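RNA polymerase sigma factor SIGMA-28 (FliA) (Aquifex aeolicus, PDB 1RP3) probably directs RNA polymerase to flagellar promoters as a sigma factor, and is captured here in an inactive conformation bound to the anti-sigma factor FlgM. Local coordinates at residues 21-25 against 49-53; 25-30 against 42-46. The contacts are given in a common frame with arbitrary orientation. Residues are numbered along the deposited sequence.

How the contacts relate
Both contacts pin helix 7-33 to helix 42-58 within sigma-70 region 2, and together they illustrate how one roughly antiparallel helix pair changes its packing along its length. Contact 1 is entirely buried: leucines, valines and the base of a tyrosine pack together, one valine resting on a glycine, and helix 66-85 closes over part of the cluster. Contact 2, about 8 Å away between centres, lies nearer the connection between the helices and is only partly buried; there an alanine makes room for isoleucines, and a lysine and a threonine border the apolar centre. Val25 belongs to both, so the two form one continuous seam, with contact 2 nested inside the loop that contact 1 closes. FlgM packs against residues of each.

Contact 1: residues 21-25 against 49-53; sequences YLPLV and GVIGL
Leu53 and Val25 carry most of this helix-helix packing in sigma-70 region 2. Segments 21-25 and 49-53 are helical; their axes approach to 9.8 Å with 139° between N-to-C directions, so the helices run roughly antiparallel. CA atoms pair Tyr21 with Leu53 at 7.7 Å and Val25 with Gly49 at 5.8 Å. The first helix is kinked at Pro23, which has no amide hydrogen, and Leu24, whose N makes only a weak bond to Tyr21 O (2.9 Å).

The CA-to-CB bond of Leu53 (chi1 t, chi2 p) points toward the other helix: its CD1 meets Tyr21 CB at 3.7 Å and its CD2 lies 3.8 Å from Val25 CG2. Val25, chi1 t, sets CG1 3.8 Å from Gly49 C; an ideal CB on Gly49 would clash with that methyl. Leu22 places CD1 3.7 Å from Val50 CG2. Ile72 and Ile76 of helix 66-85 extend the cluster from Leu53, while Leu22 and Val50 also pack on FlgM. Since every side-chain pair between the segments is apolar and neither segment donates a hydrogen bond to the other, cohesion rests on shape and exclusion of water.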
# COMPACT_ATOMS: atom_id res chain seq x y z
N TYR A 21 -14.93 -10.89 -3.61
CA TYR A 21 -13.76 -10.03 -3.50
C TYR A 21 -13.35 -9.50 -2.12
O TYR A 21 -12.37 -8.77 -2.00
CB TYR A 21 -13.87 -8.90 -4.52
CG TYR A 21 -13.75 -9.42 -5.93
CD1 TYR A 21 -12.51 -9.84 -6.42
CD2 TYR A 21 -14.86 -9.52 -6.77
CE1 TYR A 21 -12.39 -10.36 -7.71
CE2 TYR A 21 -14.76 -10.03 -8.05
CZ TYR A 21 -13.51 -10.45 -8.52
OH TYR A 21 -13.39 -10.95 -9.80
N LEU A 22 -14.10 -9.85 -1.08
CA LEU A 22 -13.73 -9.43 0.27
C LEU A 22 -12.26 -9.86 0.62
O LEU A 22 -11.54 -9.13 1.30
CB LEU A 22 -14.71 -9.99 1.31
CG LEU A 22 -15.91 -9.18 1.82
CD1 LEU A 22 -15.68 -7.69 1.71
CD2 LEU A 22 -17.15 -9.55 1.07
N PRO A 23 -11.82 -11.06 0.20
CA PRO A 23 -10.44 -11.46 0.51
C PRO A 23 -9.44 -10.51 -0.13
O PRO A 23 -8.35 -10.28 0.40
CB PRO A 23 -10.33 -12.85 -0.12
CG PRO A 23 -11.71 -13.36 0.00
CD PRO A 23 -12.56 -12.18 -0.40
N LEU A 24 -9.82 -9.96 -1.28
CA LEU A 24 -8.98 -9.01 -2.00
C LEU A 24 -8.84 -7.72 -1.18
O LEU A 24 -7.74 -7.18 -1.07
CB LEU A 24 -9.55 -8.73 -3.39
CG LEU A 24 -8.71 -7.79 -4.26
CD1 LEU A 24 -7.26 -8.27 -4.35
CD2 LEU A 24 -9.34 -7.69 -5.64
N VAL A 25 -9.92 -7.25 -0.57
CA VAL A 25 -9.85 -6.05 0.26
C VAL A 25 -8.90 -6.27 1.45
O VAL A 25 -8.16 -5.37 1.86
CB VAL A 25 -11.23 -5.65 0.81
CG1 VAL A 25 -11.09 -4.42 1.69
CG2 VAL A 25 -12.22 -5.39 -0.34
N GLY A 49 -12.25 0.20 2.17
CA GLY A 49 -11.97 -0.69 1.07
C GLY A 49 -13.21 -1.43 0.60
O GLY A 49 -13.34 -1.72 -0.59
N VAL A 50 -14.12 -1.74 1.52
CA VAL A 50 -15.35 -2.44 1.19
C VAL A 50 -16.29 -1.48 0.49
O VAL A 50 -16.97 -1.86 -0.46
CB VAL A 50 -16.01 -3.08 2.44
CG1 VAL A 50 -17.43 -3.56 2.14
CG2 VAL A 50 -15.18 -4.26 2.90
N ILE A 51 -16.34 -0.23 0.96
CA ILE A 51 -17.20 0.76 0.32
C ILE A 51 -16.73 0.88 -1.14
O ILE A 51 -17.55 0.81 -2.07
CB ILE A 51 -17.12 2.14 1.00
CG1 ILE A 51 -17.56 2.03 2.45
CG2 ILE A 51 -17.99 3.15 0.23
CD1 ILE A 51 -19.01 1.62 2.59
N GLY A 52 -15.41 0.96 -1.33
CA GLY A 52 -14.85 1.05 -2.67
C GLY A 52 -15.24 -0.15 -3.52
O GLY A 52 -15.61 -0.01 -4.68
N LEU A 53 -15.21 -1.34 -2.91
CA LEU A 53 -15.56 -2.57 -3.59
C LEU A 53 -17.02 -2.59 -4.07
O LEU A 53 -17.30 -2.95 -5.21
CB LEU A 53 -15.30 -3.76 -2.67
CG LEU A 53 -15.94 -5.10 -3.04
CD1 LEU A 53 -15.48 -5.58 -4.41
CD2 LEU A 53 -15.60 -6.13 -1.97

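Contact 2: residues 25-30 against 42-46; sequences VKAIAT and IRDLI
Near the loop that joins helices 7-33 and 42-58, a steeply crossed helix-loop-helix pair of sigma-70 region 2, small and branched side chains interlock. Segments 25-30 and 42-46 are helical, their axes 9.1 Å apart at closest approach and their N-to-C directions 130° apart; the nearest CA atoms, those of Ala29 and Leu45, are separated by 5.7 Å.

Val25 opens the first segment, its CG1 resting 3.8 Å from Ile46 O and 4.1 Å from Ile46 CG2. One residue on, Lys26 points its CA-to-CB bond away, yet its aliphatic chain brings CD within 4.5 Å of Ile42 CD1; its NZ has a long, weak ion pair with Asp50 of the FlgM chain. Ala29 is the hub. Its CB touches Ile46 CG1 at 3.8 Å and both Leu45 CB and Ile42 CG1 at 3.9 Å, and this single methyl allows the close backbone approach. Ile42 is fully extended (chi1 t, chi2 t), whereas Ile46 adopts m, t; Leu45 continues onto Leu36 and Val40 of the connecting loop. At the end, Thr30 in the m rotamer turns its hydroxyl back along its own helix: OG1 donates to Lys26 O at 2.9 Å while lying 3.7 Å from Ile42 CD1.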
# COMPACT_ATOMS: atom_id res chain seq x y z
N VAL A 25 -9.92 -7.25 -0.57
CA VAL A 25 -9.85 -6.05 0.26
C VAL A 25 -8.90 -6.27 1.45
O VAL A 25 -8.16 -5.37 1.86
CB VAL A 25 -11.23 -5.65 0.81
CG1 VAL A 25 -11.09 -4.42 1.69
CG2 VAL A 25 -12.22 -5.39 -0.34
N LYS A 26 -8.93 -7.49 2.00
CA LYS A 26 -8.10 -7.84 3.15
C LYS A 26 -6.64 -7.78 2.71
O LYS A 26 -5.82 -7.12 3.34
CB LYS A 26 -8.43 -9.26 3.61
CG LYS A 26 -8.18 -9.59 5.08
CD LYS A 26 -6.88 -9.08 5.60
CE LYS A 26 -6.34 -9.96 6.73
NZ LYS A 26 -5.81 -11.28 6.24
N ALA A 27 -6.34 -8.46 1.60
CA ALA A 27 -4.99 -8.52 1.07
C ALA A 27 -4.39 -7.13 0.80
O ALA A 27 -3.25 -6.85 1.18
CB ALA A 27 -4.99 -9.34 -0.16
N ILE A 28 -5.21 -6.25 0.24
CA ILE A 28 -4.79 -4.90 -0.09
C ILE A 28 -4.56 -4.06 1.16
O ILE A 28 -3.57 -3.34 1.26
CB ILE A 28 -5.81 -4.22 -1.06
CG1 ILE A 28 -5.76 -4.94 -2.41
CG2 ILE A 28 -5.50 -2.74 -1.24
CD1 ILE A 28 -6.91 -4.62 -3.36
N ALA A 29 -5.45 -4.19 2.14
CA ALA A 29 -5.33 -3.44 3.38
C ALA A 29 -4.10 -3.88 4.16
O ALA A 29 -3.34 -3.05 4.68
CB ALA A 29 -6.59 -3.62 4.23
N THR A 30 -3.85 -5.18 4.16
CA THR A 30 -2.69 -5.74 4.85
C THR A 30 -1.40 -5.22 4.20
O THR A 30 -0.46 -4.83 4.88
CB THR A 30 -2.72 -7.30 4.81
OG1 THR A 30 -3.93 -7.78 5.42
CG2 THR A 30 -1.54 -7.91 5.56
N ILE A 42 -6.36 -1.53 10.85
CA ILE A 42 -6.64 -2.21 9.59
C ILE A 42 -8.12 -2.33 9.30
O ILE A 42 -8.52 -2.48 8.15
CB ILE A 42 -5.96 -3.60 9.50
CG1 ILE A 42 -6.05 -4.13 8.06
CG2 ILE A 42 -6.58 -4.57 10.49
CD1 ILE A 42 -5.42 -5.48 7.84
N ARG A 43 -8.94 -2.24 10.34
CA ARG A 43 -10.38 -2.33 10.18
C ARG A 43 -10.91 -1.08 9.49
O ARG A 43 -11.88 -1.15 8.75
CB ARG A 43 -11.05 -2.61 11.52
CG ARG A 43 -10.75 -4.01 12.09
CD ARG A 43 -11.33 -4.21 13.51
NE ARG A 43 -10.91 -3.14 14.43
CZ ARG A 43 -11.46 -2.92 15.62
NH1 ARG A 43 -12.45 -3.68 16.07
NH2 ARG A 43 -11.07 -1.88 16.33
N ASP A 44 -10.24 0.05 9.69
CA ASP A 44 -10.64 1.30 9.03
C ASP A 44 -10.37 1.18 7.53
O ASP A 44 -11.24 1.47 6.70
CB ASP A 44 -9.90 2.51 9.61
CG ASP A 44 -10.47 2.97 10.94
OD1 ASP A 44 -11.69 2.76 11.19
OD2 ASP A 44 -9.70 3.54 11.74
N LEU A 45 -9.17 0.68 7.21
CA LEU A 45 -8.74 0.47 5.84
C LEU A 45 -9.73 -0.46 5.15
O LEU A 45 -10.23 -0.16 4.08
CB LEU A 45 -7.34 -0.15 5.80
CG LEU A 45 -6.08 0.71 5.96
CD1 LEU A 45 -6.36 2.03 6.56
CD2 LEU A 45 -5.11 -0.04 6.81
N ILE A 46 -10.00 -1.60 5.78
CA ILE A 46 -10.93 -2.57 5.22
C ILE A 46 -12.30 -1.94 5.04
O ILE A 46 -12.95 -2.13 4.01
CB ILE A 46 -11.04 -3.82 6.11
CG1 ILE A 46 -9.70 -4.55 6.13
CG2 ILE A 46 -12.14 -4.77 5.59
CD1 ILE A 46 -9.71 -5.78 7.03